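Local coordinates for putative gdp-fucose protein o-fucosyltransferase 1 (Caenorhabditis elegans, PDB 3ZY2) that is a putative member of the protein O-fucosyltransferase family, whose GT-B fold pairs two Rossmann-like halves around a nucleotide pocket, at residues Gly9-Phe13 with Val75-Phe80; Gln23-Phe27 with Leu41-Ile47; Leu28-Ala32 with Val184-Gln188; Phe122-Trp126 with Ala170-Ala174; Trp193-Ile197 with Tyr316-Ala320. The contacts are given in a common frame with arbitrary orientation. Residues are numbered along the deposited sequence.

Interaction 1 (Gly9-Phe13 with Val75-Phe80); sequences GYIVF and VTMQEF
Strand 10-13 is extended, with phi/psi from -131°/158° at Y10 to -133°/143° at V12, so the CA-CB bonds of Y10 and V12 face the segment 75-80 while those of I11 and F13 face the other way. V75 is still extended (-136°/148°); T76 is then the N-cap of helix 77-88, its p rotamer letting OG1 accept from E79 N at 3.0 Å. The backbones stay well apart, with CA-CA distances of 9.2 Å for Y10-V75 and 8.8 Å for V12-M77, and the gap is filled by side chains. This is helix-on-sheet packing in a Rossmann-like half: strand 40-42 lies between strands 10-13 and 74-75, and V42 is covered by M77 and F80. F80 (chi1 t, chi2 67°) reaches both inward-facing residues of the strand, placing CE1 4.1 Å from Y10 CG and CE2 4.4 Å from V12 CB. Y10 (chi1 m, chi2 83°) meets that ring obliquely, centroids 5.7 Å apart and planes at 49°; its CE2 lies 4.1 Å from V75 CG2, and its OH is hydrogen-bonded to D6 N. M77 starts out sideways, but chi values t, p, p fold its CE back to 4.2 Å from V12 CG2, V12 being p.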
# COMPACT_ATOMS: atom_id res chain seq x y z
N GLY A 9 0.37 -25.12 6.13
CA GLY A 9 -0.34 -23.95 6.65
C GLY A 9 -1.39 -23.40 5.71
O GLY A 9 -1.76 -24.04 4.70
N TYR A 10 -1.86 -22.21 6.06
CA TYR A 10 -3.04 -21.59 5.43
C TYR A 10 -2.81 -20.15 5.01
O TYR A 10 -1.92 -19.46 5.53
CB TYR A 10 -4.24 -21.62 6.39
CG TYR A 10 -4.64 -23.02 6.72
CD1 TYR A 10 -3.97 -23.74 7.74
CD2 TYR A 10 -5.64 -23.67 6.01
CE1 TYR A 10 -4.32 -25.05 8.03
CE2 TYR A 10 -5.98 -24.98 6.29
CZ TYR A 10 -5.32 -25.66 7.30
OH TYR A 10 -5.69 -26.95 7.56
N ILE A 11 -3.63 -19.70 4.06
CA ILE A 11 -3.74 -18.29 3.71
C ILE A 11 -5.19 -17.89 3.90
O ILE A 11 -6.08 -18.60 3.44
CB ILE A 11 -3.32 -18.03 2.24
CG1 ILE A 11 -1.83 -18.23 2.05
CG2 ILE A 11 -3.72 -16.62 1.78
CD1 ILE A 11 -1.46 -18.53 0.60
N VAL A 12 -5.41 -16.76 4.55
CA VAL A 12 -6.77 -16.19 4.69
C VAL A 12 -6.67 -14.71 4.35
O VAL A 12 -5.65 -14.06 4.63
CB VAL A 12 -7.38 -16.43 6.11
CG1 VAL A 12 -6.55 -15.79 7.23
CG2 VAL A 12 -8.84 -15.96 6.15
N PHE A 13 -7.70 -14.18 3.69
CA PHE A 13 -7.65 -12.78 3.24
C PHE A 13 -9.03 -12.19 3.14
O PHE A 13 -10.04 -12.92 3.04
CB PHE A 13 -6.91 -12.64 1.89
CG PHE A 13 -7.76 -13.00 0.69
CD1 PHE A 13 -8.06 -14.33 0.40
CD2 PHE A 13 -8.29 -11.98 -0.12
CE1 PHE A 13 -8.88 -14.65 -0.69
CE2 PHE A 13 -9.13 -12.29 -1.21
CZ PHE A 13 -9.41 -13.63 -1.49
N VAL A 75 -10.23 -24.62 1.83
CA VAL A 75 -11.20 -24.94 2.88
C VAL A 75 -12.22 -23.81 2.98
O VAL A 75 -11.88 -22.64 2.73
CB VAL A 75 -10.57 -25.17 4.28
CG1 VAL A 75 -9.85 -26.51 4.34
CG2 VAL A 75 -9.68 -23.97 4.71
N THR A 76 -13.45 -24.14 3.33
CA THR A 76 -14.45 -23.09 3.56
C THR A 76 -14.08 -22.26 4.79
O THR A 76 -13.33 -22.71 5.67
CB THR A 76 -15.85 -23.67 3.77
OG1 THR A 76 -15.85 -24.53 4.93
CG2 THR A 76 -16.32 -24.46 2.54
N MET A 77 -14.61 -21.04 4.85
CA MET A 77 -14.46 -20.18 6.03
C MET A 77 -15.05 -20.86 7.27
O MET A 77 -14.47 -20.77 8.36
CB MET A 77 -15.11 -18.81 5.79
CG MET A 77 -14.86 -17.81 6.93
SD MET A 77 -13.15 -17.33 7.10
CE MET A 77 -12.99 -16.30 5.65
N GLN A 78 -16.18 -21.56 7.11
CA GLN A 78 -16.82 -22.26 8.22
C GLN A 78 -15.90 -23.36 8.79
O GLN A 78 -15.73 -23.44 10.01
CB GLN A 78 -18.20 -22.82 7.82
CG GLN A 78 -18.82 -23.78 8.84
CD GLN A 78 -20.28 -24.13 8.59
OE1 GLN A 78 -20.80 -23.99 7.48
NE2 GLN A 78 -20.95 -24.61 9.63
N GLU A 79 -15.31 -24.17 7.91
CA GLU A 79 -14.37 -25.21 8.37
C GLU A 79 -13.15 -24.57 9.03
O GLU A 79 -12.70 -25.02 10.09
CB GLU A 79 -13.95 -26.18 7.25
CG GLU A 79 -12.92 -27.21 7.74
CD GLU A 79 -12.60 -28.36 6.77
OE1 GLU A 79 -13.22 -28.46 5.69
OE2 GLU A 79 -11.72 -29.19 7.12
N PHE A 80 -12.60 -23.53 8.42
CA PHE A 80 -11.42 -22.88 8.97
C PHE A 80 -11.70 -22.34 10.38
O PHE A 80 -10.94 -22.57 11.33
CB PHE A 80 -10.95 -21.76 8.03
CG PHE A 80 -9.72 -21.05 8.51
CD1 PHE A 80 -8.49 -21.72 8.56
CD2 PHE A 80 -9.78 -19.72 8.91
CE1 PHE A 80 -7.37 -21.07 9.01
CE2 PHE A 80 -8.66 -19.06 9.36
CZ PHE A 80 -7.44 -19.73 9.42

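Interaction 2 (Gln23-Phe27 with Leu41-Ile47); sequences QVDQF and LVLPNFI
The ring of F27 forms the apolar centre. Its t rotamer (chi1 176°, chi2 47°) carries it off helix 20-37 toward segment 41-47, where P44 CG lies over one face, the closest pair being P44 CD and F27 CE1 at 3.6 Å. Two leucines meet the rim near the ring plane, L41 CD2 at 3.8 Å from F27 CE1 and L43 CD2 at 4.0 Å from F27 CZ. F46 (chi1 m) presents its edge to the face of F27 in an offset edge-to-face pair, centroids 5.8 Å apart and planes at 81°, with F46 CZ 3.9 Å from F27 CD2. V24 CG2 touches F46 CE1 at 4.1 Å. The helix is regular, F27 N bonding to Q23 O at 2.9 Å, so Q23 lies one turn before F27 on the same side. The CA register follows: F27 to P44 8.3 Å, Q23 to F46 7.1 Å. Residues 41-47 stay extended, leaving the parallel sheet at 40-42 within the first beta-alpha-beta unit and entering strand 46-48. At the polar edge Q23 (m, t, chi3 35°) pairs with the backbone of I47: I47 N donates to Q23 OE1 at 2.9 Å and Q23 NE2 to I47 O at 3.0 Å. NE2 also bonds G18 O. The primary amide mimics a neighbouring strand, using one residue's NH and CO together, so that both polar groups of this buried edge are paired.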
# COMPACT_ATOMS: atom_id res chain seq x y z
N GLN A 23 -13.70 -7.99 -6.42
CA GLN A 23 -13.36 -9.02 -5.45
C GLN A 23 -13.00 -10.31 -6.17
O GLN A 23 -12.01 -10.98 -5.82
CB GLN A 23 -14.54 -9.29 -4.53
CG GLN A 23 -14.85 -8.10 -3.62
CD GLN A 23 -16.19 -8.24 -2.96
OE1 GLN A 23 -16.62 -9.36 -2.63
NE2 GLN A 23 -16.89 -7.10 -2.78
N VAL A 24 -13.81 -10.66 -7.18
CA VAL A 24 -13.52 -11.86 -7.97
C VAL A 24 -12.22 -11.69 -8.74
O VAL A 24 -11.42 -12.61 -8.82
CB VAL A 24 -14.68 -12.21 -8.92
CG1 VAL A 24 -14.32 -13.38 -9.83
CG2 VAL A 24 -15.93 -12.57 -8.10
N ASP A 25 -12.00 -10.49 -9.30
CA ASP A 25 -10.78 -10.18 -10.08
C ASP A 25 -9.51 -10.44 -9.25
O ASP A 25 -8.56 -11.09 -9.71
CB ASP A 25 -10.88 -8.74 -10.59
CG ASP A 25 -10.13 -8.52 -11.87
OD1 ASP A 25 -10.20 -9.40 -12.76
OD2 ASP A 25 -9.46 -7.48 -11.98
N GLN A 26 -9.52 -9.98 -8.00
CA GLN A 26 -8.37 -10.21 -7.12
C GLN A 26 -8.34 -11.66 -6.63
O GLN A 26 -7.27 -12.25 -6.49
CB GLN A 26 -8.40 -9.24 -5.93
CG GLN A 26 -8.01 -7.82 -6.31
CD GLN A 26 -7.63 -7.01 -5.10
OE1 GLN A 26 -8.48 -6.70 -4.27
NE2 GLN A 26 -6.35 -6.66 -4.97
N PHE A 27 -9.51 -12.27 -6.42
CA PHE A 27 -9.57 -13.67 -5.94
C PHE A 27 -8.86 -14.65 -6.90
O PHE A 27 -8.16 -15.55 -6.45
CB PHE A 27 -11.05 -14.03 -5.70
CG PHE A 27 -11.29 -15.44 -5.30
CD1 PHE A 27 -10.53 -16.08 -4.31
CD2 PHE A 27 -12.34 -16.14 -5.87
CE1 PHE A 27 -10.81 -17.42 -3.95
CE2 PHE A 27 -12.63 -17.46 -5.50
CZ PHE A 27 -11.83 -18.10 -4.54
N LEU A 41 -5.85 -22.44 0.79
CA LEU A 41 -6.54 -21.15 0.80
C LEU A 41 -7.86 -21.26 1.52
O LEU A 41 -8.71 -22.09 1.16
CB LEU A 41 -6.77 -20.64 -0.62
CG LEU A 41 -7.46 -19.27 -0.71
CD1 LEU A 41 -6.58 -18.19 -0.05
CD2 LEU A 41 -7.79 -18.93 -2.17
N VAL A 42 -8.06 -20.41 2.52
CA VAL A 42 -9.36 -20.24 3.14
C VAL A 42 -10.22 -19.43 2.17
O VAL A 42 -9.85 -18.34 1.76
CB VAL A 42 -9.29 -19.51 4.51
CG1 VAL A 42 -10.69 -19.39 5.14
CG2 VAL A 42 -8.28 -20.22 5.46
N LEU A 43 -11.36 -20.01 1.78
CA LEU A 43 -12.20 -19.35 0.79
C LEU A 43 -12.81 -18.08 1.42
O LEU A 43 -13.33 -18.11 2.54
CB LEU A 43 -13.27 -20.33 0.29
CG LEU A 43 -12.71 -21.51 -0.51
CD1 LEU A 43 -13.75 -22.64 -0.59
CD2 LEU A 43 -12.31 -21.06 -1.92
N PRO A 44 -12.69 -16.93 0.73
CA PRO A 44 -13.12 -15.67 1.33
C PRO A 44 -14.63 -15.56 1.44
O PRO A 44 -15.36 -16.17 0.64
CB PRO A 44 -12.62 -14.63 0.33
CG PRO A 44 -12.67 -15.33 -1.00
CD PRO A 44 -12.26 -16.78 -0.67
N ASN A 45 -15.11 -14.81 2.42
CA ASN A 45 -16.47 -14.28 2.33
C ASN A 45 -16.42 -13.16 1.32
O ASN A 45 -15.51 -12.30 1.35
CB ASN A 45 -16.93 -13.72 3.66
CG ASN A 45 -17.19 -14.80 4.69
OD1 ASN A 45 -17.63 -15.93 4.37
ND2 ASN A 45 -16.94 -14.45 5.95
N PHE A 46 -17.37 -13.17 0.38
CA PHE A 46 -17.54 -11.99 -0.47
C PHE A 46 -18.32 -10.91 0.25
O PHE A 46 -18.86 -11.15 1.31
CB PHE A 46 -18.19 -12.39 -1.80
CG PHE A 46 -17.31 -13.27 -2.63
CD1 PHE A 46 -16.24 -12.70 -3.33
CD2 PHE A 46 -17.52 -14.66 -2.69
CE1 PHE A 46 -15.37 -13.50 -4.12
CE2 PHE A 46 -16.63 -15.47 -3.48
CZ PHE A 46 -15.58 -14.87 -4.18
N ILE A 47 -18.32 -9.71 -0.31
CA ILE A 47 -18.82 -8.56 0.41
C ILE A 47 -19.85 -7.82 -0.43
O ILE A 47 -19.61 -7.52 -1.59
CB ILE A 47 -17.66 -7.63 0.80
CG1 ILE A 47 -16.63 -8.38 1.66
CG2 ILE A 47 -18.19 -6.43 1.59
CD1 ILE A 47 -15.39 -7.57 2.05

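Interaction 3 (Leu28-Ala32 with Val184-Gln188); sequences LGVLA and VWSIQ
Helix 20-37, the helix of the first beta-alpha-beta unit, packs here against the loop that leads from strand 168-171 to helix 195-208. The helical backbone of 28-32 is ordinary; the loop is a tight 3-10-like turn, with I187 N to V184 O at 3.0 Å and Q188 N to W185 O at 3.1 Å. L28 and I187 come closest, CA to CA 6.0 Å. Apolar contacts dominate. L28 (m,t) packs between V184 and I187: its CB is 3.9 Å from V184 CG2 and its CD2 4.0 Å from I187 CG2. L31 CD1 lies 3.8 Å from I187 CG2, and A32 CB is 4.0 Å from V184 CG1. The polar atoms find their partners outside: W185 NE1 bonds S180 OG, while Q188 OE1, 3.9 Å from L28 CD1, bonds R342 NE of helix 335-346. Side chains also meet helix backbone: V184 CG2 is 4.1 Å from G29 N, and I187 CD1, itself 3.8 Å from A32 CB, comes to 3.5 Å from L28 O.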
# COMPACT_ATOMS: atom_id res chain seq x y z
N LEU A 28 -9.01 -14.45 -8.21
CA LEU A 28 -8.27 -15.26 -9.21
C LEU A 28 -6.77 -15.21 -8.95
O LEU A 28 -6.10 -16.24 -8.98
CB LEU A 28 -8.56 -14.78 -10.62
CG LEU A 28 -10.02 -14.84 -11.03
CD1 LEU A 28 -10.10 -14.35 -12.48
CD2 LEU A 28 -10.59 -16.22 -10.87
N GLY A 29 -6.24 -14.00 -8.73
CA GLY A 29 -4.81 -13.84 -8.40
C GLY A 29 -4.43 -14.49 -7.09
O GLY A 29 -3.36 -15.09 -6.96
N VAL A 30 -5.33 -14.43 -6.11
CA VAL A 30 -5.03 -15.06 -4.83
C VAL A 30 -5.00 -16.59 -4.93
O VAL A 30 -4.16 -17.25 -4.31
CB VAL A 30 -5.97 -14.60 -3.68
CG1 VAL A 30 -5.54 -15.26 -2.38
CG2 VAL A 30 -5.98 -13.06 -3.51
N LEU A 31 -5.90 -17.15 -5.72
CA LEU A 31 -5.89 -18.59 -5.96
C LEU A 31 -4.53 -19.03 -6.52
O LEU A 31 -3.96 -20.01 -6.03
CB LEU A 31 -7.01 -18.97 -6.92
CG LEU A 31 -8.39 -19.10 -6.25
CD1 LEU A 31 -9.50 -18.97 -7.27
CD2 LEU A 31 -8.54 -20.42 -5.52
N ALA A 32 -4.02 -18.28 -7.50
CA ALA A 32 -2.71 -18.59 -8.10
C ALA A 32 -1.59 -18.47 -7.07
O ALA A 32 -0.68 -19.33 -7.00
CB ALA A 32 -2.47 -17.69 -9.29
N VAL A 184 -4.01 -15.01 -15.15
CA VAL A 184 -4.88 -15.69 -14.20
C VAL A 184 -6.32 -15.77 -14.68
O VAL A 184 -7.16 -16.36 -14.00
CB VAL A 184 -4.87 -15.06 -12.78
CG1 VAL A 184 -3.44 -15.08 -12.19
CG2 VAL A 184 -5.52 -13.65 -12.77
N TRP A 185 -6.62 -15.19 -15.84
CA TRP A 185 -8.02 -15.15 -16.31
C TRP A 185 -8.60 -16.55 -16.48
O TRP A 185 -9.80 -16.76 -16.19
CB TRP A 185 -8.19 -14.35 -17.60
CG TRP A 185 -7.89 -12.91 -17.46
CD1 TRP A 185 -7.84 -12.18 -16.29
CD2 TRP A 185 -7.66 -11.98 -18.52
NE1 TRP A 185 -7.54 -10.86 -16.57
CE2 TRP A 185 -7.42 -10.71 -17.93
CE3 TRP A 185 -7.58 -12.10 -19.92
CZ2 TRP A 185 -7.14 -9.57 -18.69
CZ3 TRP A 185 -7.30 -10.98 -20.67
CH2 TRP A 185 -7.07 -9.73 -20.06
N SER A 186 -7.79 -17.52 -16.91
CA SER A 186 -8.28 -18.88 -17.09
C SER A 186 -8.71 -19.57 -15.80
O SER A 186 -9.44 -20.55 -15.85
CB SER A 186 -7.23 -19.72 -17.83
OG SER A 186 -6.07 -19.84 -17.04
N ILE A 187 -8.29 -19.05 -14.64
CA ILE A 187 -8.72 -19.62 -13.37
C ILE A 187 -10.24 -19.50 -13.18
O ILE A 187 -10.82 -20.26 -12.41
CB ILE A 187 -7.88 -19.02 -12.20
CG1 ILE A 187 -6.41 -19.37 -12.44
CG2 ILE A 187 -8.34 -19.54 -10.80
CD1 ILE A 187 -5.45 -18.73 -11.42
N GLN A 188 -10.89 -18.59 -13.91
CA GLN A 188 -12.35 -18.48 -13.85
C GLN A 188 -13.04 -19.81 -14.19
O GLN A 188 -14.16 -20.06 -13.77
CB GLN A 188 -12.82 -17.36 -14.77
CG GLN A 188 -14.30 -16.97 -14.58
CD GLN A 188 -14.54 -15.95 -13.46
OE1 GLN A 188 -13.83 -14.94 -13.36
NE2 GLN A 188 -15.56 -16.19 -12.63

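Interaction 4 (Phe122-Trp126 with Ala170-Ala174); sequences FGPYW and AFSSA
Helix 122-128 covers the C-terminal end of strand 168-171, a parallel strand of the six-stranded sheet of one Rossmann-like half, where the chain turns out of the sheet at S172 (phi/psi -80°/-19°). F122 lies opposite S172, CA to CA 6.7 Å; its m rotamer sends the ring edge toward the turn, with CD1 3.6 Å from S172 OG and CE1 4.1 Å from S173 OG. The same side chain packs on Q103 of the second subunit. Past G123 and P124, the CA-CB bond of Y125 is directed to the segment 170-174, but its t side chain carries the OH to N45 N, a hydrogen bond. One turn on from F122, W126 (chi1 m, chi2 107°) points the edge of its indole at the strand end: CH2 is 4.3 Å from A170 CB and CZ2 3.4 Å from F171 O, which lies near the ring plane. The indole supplies the polar link, since S172 OG donates to S116 O and accepts from W126 NE1 at 2.8 Å, with an N-H...O angle of 151°.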
# COMPACT_ATOMS: atom_id res chain seq x y z
N PHE A 122 -12.88 -3.46 6.10
CA PHE A 122 -11.80 -4.09 6.85
C PHE A 122 -12.24 -4.54 8.26
O PHE A 122 -12.09 -5.71 8.62
CB PHE A 122 -10.58 -3.14 6.93
CG PHE A 122 -10.10 -2.70 5.58
CD1 PHE A 122 -9.24 -3.51 4.85
CD2 PHE A 122 -10.52 -1.48 5.04
CE1 PHE A 122 -8.79 -3.13 3.61
CE2 PHE A 122 -10.08 -1.08 3.77
CZ PHE A 122 -9.21 -1.91 3.06
N GLY A 123 -12.78 -3.60 9.03
CA GLY A 123 -13.36 -3.87 10.34
C GLY A 123 -14.42 -4.97 10.34
O GLY A 123 -14.20 -6.01 10.95
N PRO A 124 -15.57 -4.73 9.67
CA PRO A 124 -16.66 -5.71 9.65
C PRO A 124 -16.27 -7.11 9.14
O PRO A 124 -16.78 -8.11 9.67
CB PRO A 124 -17.72 -5.06 8.74
CG PRO A 124 -17.46 -3.59 8.91
CD PRO A 124 -15.97 -3.48 9.00
N TYR A 125 -15.37 -7.19 8.16
CA TYR A 125 -14.91 -8.49 7.65
C TYR A 125 -14.26 -9.35 8.72
O TYR A 125 -14.66 -10.50 8.95
CB TYR A 125 -13.96 -8.31 6.48
CG TYR A 125 -13.63 -9.60 5.79
CD1 TYR A 125 -14.41 -10.04 4.73
CD2 TYR A 125 -12.53 -10.37 6.19
CE1 TYR A 125 -14.13 -11.22 4.08
CE2 TYR A 125 -12.22 -11.56 5.52
CZ TYR A 125 -13.04 -11.98 4.48
OH TYR A 125 -12.74 -13.13 3.80
N TRP A 126 -13.26 -8.80 9.39
CA TRP A 126 -12.56 -9.56 10.42
C TRP A 126 -13.43 -9.73 11.67
O TRP A 126 -13.36 -10.78 12.31
CB TRP A 126 -11.19 -8.96 10.71
CG TRP A 126 -10.27 -9.01 9.50
CD1 TRP A 126 -9.90 -7.94 8.72
CD2 TRP A 126 -9.64 -10.17 8.93
NE1 TRP A 126 -9.06 -8.37 7.71
CE2 TRP A 126 -8.89 -9.72 7.81
CE3 TRP A 126 -9.63 -11.54 9.24
CZ2 TRP A 126 -8.13 -10.59 7.01
CZ3 TRP A 126 -8.86 -12.40 8.44
CH2 TRP A 126 -8.13 -11.92 7.33
N ALA A 170 -2.26 -14.08 7.04
CA ALA A 170 -3.52 -13.34 6.99
C ALA A 170 -3.34 -11.97 6.38
O ALA A 170 -2.58 -11.17 6.88
CB ALA A 170 -4.12 -13.22 8.39
N PHE A 171 -4.05 -11.70 5.29
CA PHE A 171 -3.91 -10.46 4.52
C PHE A 171 -5.20 -9.63 4.55
O PHE A 171 -6.27 -10.11 4.15
CB PHE A 171 -3.60 -10.79 3.05
CG PHE A 171 -2.36 -11.62 2.84
CD1 PHE A 171 -2.41 -13.03 2.85
CD2 PHE A 171 -1.14 -11.01 2.53
CE1 PHE A 171 -1.28 -13.79 2.61
CE2 PHE A 171 -0.01 -11.77 2.28
CZ PHE A 171 -0.06 -13.15 2.34
N SER A 172 -5.13 -8.38 5.01
CA SER A 172 -6.33 -7.55 4.98
C SER A 172 -6.58 -6.98 3.59
O SER A 172 -7.71 -6.60 3.26
CB SER A 172 -6.32 -6.44 6.03
OG SER A 172 -7.64 -6.21 6.52
N SER A 173 -5.54 -6.96 2.76
CA SER A 173 -5.72 -6.68 1.35
C SER A 173 -5.30 -7.89 0.53
O SER A 173 -4.25 -8.49 0.78
CB SER A 173 -4.90 -5.47 0.93
OG SER A 173 -5.55 -4.29 1.37
N ALA A 174 -6.10 -8.23 -0.47
CA ALA A 174 -5.84 -9.42 -1.28
C ALA A 174 -4.43 -9.37 -1.85
O ALA A 174 -4.06 -8.37 -2.48
CB ALA A 174 -6.87 -9.50 -2.40

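Interaction 5 (Trp193-Ile197 with Tyr316-Ala320); sequences WSSRI and YTSLA
W193, just before the N-cap of helix 195-208, and I197 in its first turn pack on helix 315-324. W193 is extended (-55°/143°); S194, the N-cap, accepts a weak capping bond, I197 N to S194 OG 3.4 Å. I197 and T317 approach most closely, CA to CA 5.6 Å, against 7.0 Å for W193 and A320. The indole (chi1 m, chi2 103°) lies flat over the groove lined by Y316, L319 and A320. A320 CB presses on its face, 3.9 Å from the centroid of the W193 five-membered ring and 17° off the normal, a CH-pi contact. W193 CZ2 is 3.5 Å from L319 CB and W193 CZ3 4.1 Å from Y316 CB. I197 (m,t) fills the adjoining hollow between Y316, T317 and A320, its CD1 3.8 Å from Y316 CB and its CG2 3.7 Å from A320 CB. Polar ends are satisfied outside, W193 NE1 by E343 and Y316 OH by E48. Helix 315-324 begins at M315, which with D313 belongs to the guanosine-5'-diphosphate pocket, and the Y316 side chain is about 7 Å from that ligand: packing of a helix N terminus on a helix beside the interdomain nucleotide site of a GT-B fold.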
# COMPACT_ATOMS: atom_id res chain seq x y z
N TRP A 193 -20.91 -21.57 -10.65
CA TRP A 193 -22.01 -21.13 -9.79
C TRP A 193 -22.60 -22.27 -8.99
O TRP A 193 -22.73 -23.40 -9.47
CB TRP A 193 -23.13 -20.43 -10.59
CG TRP A 193 -22.58 -19.25 -11.33
CD1 TRP A 193 -22.29 -19.19 -12.67
CD2 TRP A 193 -22.17 -18.00 -10.77
NE1 TRP A 193 -21.75 -17.97 -12.98
CE2 TRP A 193 -21.66 -17.21 -11.84
CE3 TRP A 193 -22.18 -17.46 -9.48
CZ2 TRP A 193 -21.16 -15.91 -11.64
CZ3 TRP A 193 -21.70 -16.16 -9.28
CH2 TRP A 193 -21.21 -15.40 -10.37
N SER A 194 -22.99 -21.95 -7.75
CA SER A 194 -23.64 -22.93 -6.89
C SER A 194 -24.84 -23.52 -7.62
O SER A 194 -25.43 -22.88 -8.53
CB SER A 194 -24.09 -22.26 -5.60
OG SER A 194 -25.07 -21.25 -5.88
N SER A 195 -25.21 -24.73 -7.25
CA SER A 195 -26.35 -25.36 -7.89
C SER A 195 -27.61 -24.50 -7.76
O SER A 195 -28.40 -24.43 -8.70
CB SER A 195 -26.56 -26.75 -7.31
OG SER A 195 -26.90 -26.66 -5.94
N ARG A 196 -27.77 -23.82 -6.63
CA ARG A 196 -28.95 -22.95 -6.43
C ARG A 196 -29.01 -21.86 -7.51
O ARG A 196 -30.07 -21.60 -8.08
CB ARG A 196 -28.90 -22.35 -5.04
CG ARG A 196 -30.10 -21.46 -4.68
CD ARG A 196 -29.83 -20.74 -3.36
NE ARG A 196 -28.54 -20.05 -3.37
CZ ARG A 196 -28.35 -18.80 -3.78
NH1 ARG A 196 -29.37 -18.05 -4.20
NH2 ARG A 196 -27.14 -18.29 -3.79
N ILE A 197 -27.88 -21.18 -7.74
CA ILE A 197 -27.84 -20.11 -8.73
C ILE A 197 -27.99 -20.65 -10.14
O ILE A 197 -28.70 -20.06 -10.98
CB ILE A 197 -26.53 -19.30 -8.58
CG1 ILE A 197 -26.63 -18.47 -7.31
CG2 ILE A 197 -26.32 -18.42 -9.80
CD1 ILE A 197 -25.34 -17.83 -6.85
N TYR A 316 -26.01 -12.20 -9.01
CA TYR A 316 -25.29 -13.45 -9.27
C TYR A 316 -26.01 -14.28 -10.30
O TYR A 316 -25.38 -14.84 -11.22
CB TYR A 316 -25.05 -14.24 -7.97
CG TYR A 316 -24.51 -13.36 -6.87
CD1 TYR A 316 -23.18 -12.89 -6.91
CD2 TYR A 316 -25.34 -12.96 -5.80
CE1 TYR A 316 -22.68 -12.05 -5.89
CE2 TYR A 316 -24.82 -12.12 -4.78
CZ TYR A 316 -23.50 -11.67 -4.84
OH TYR A 316 -22.94 -10.84 -3.87
N THR A 317 -27.33 -14.33 -10.18
CA THR A 317 -28.15 -15.05 -11.15
C THR A 317 -28.03 -14.34 -12.50
O THR A 317 -27.94 -15.01 -13.53
CB THR A 317 -29.60 -15.21 -10.70
OG1 THR A 317 -29.62 -15.91 -9.44
CG2 THR A 317 -30.39 -16.02 -11.73
N SER A 318 -27.93 -13.01 -12.50
CA SER A 318 -27.69 -12.28 -13.77
C SER A 318 -26.38 -12.70 -14.40
O SER A 318 -26.33 -12.94 -15.61
CB SER A 318 -27.73 -10.76 -13.60
OG SER A 318 -29.07 -10.32 -13.39
N LEU A 319 -25.31 -12.76 -13.62
CA LEU A 319 -24.03 -13.23 -14.16
C LEU A 319 -24.15 -14.63 -14.76
O LEU A 319 -23.61 -14.93 -15.85
CB LEU A 319 -22.95 -13.23 -13.06
CG LEU A 319 -22.48 -11.82 -12.64
CD1 LEU A 319 -21.72 -11.94 -11.34
CD2 LEU A 319 -21.58 -11.18 -13.71
N ALA A 320 -24.83 -15.52 -14.04
CA ALA A 320 -24.99 -16.90 -14.49
C ALA A 320 -25.77 -16.95 -15.80
O ALA A 320 -25.39 -17.69 -16.72
CB ALA A 320 -25.68 -17.72 -13.40

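In the fold
From the N terminus, interaction 1 opens on strand 10-13, followed by interactions 2 and 3 on successive turns of helix 20-37. Interaction 2 closes first, at 41-47, nested within the loop that interaction 1 closes at 75-80; I11 O to V42 N (2.8 Å) joins them in the sheet. Interaction 3 crosses both, closing only at 184-188, and its loop encloses interaction 4 (122-126 with 170-174), which joins interaction 1 through pairing of strands 10-13 and 168-171, V12 O to F171 N at 2.9 Å. Interaction 5 comes last, in series, its 193-197 and 316-320 closing around the second sheet's first strands. It touches none of the others; interaction 2 is nearest, about 5 Å between nearest atoms.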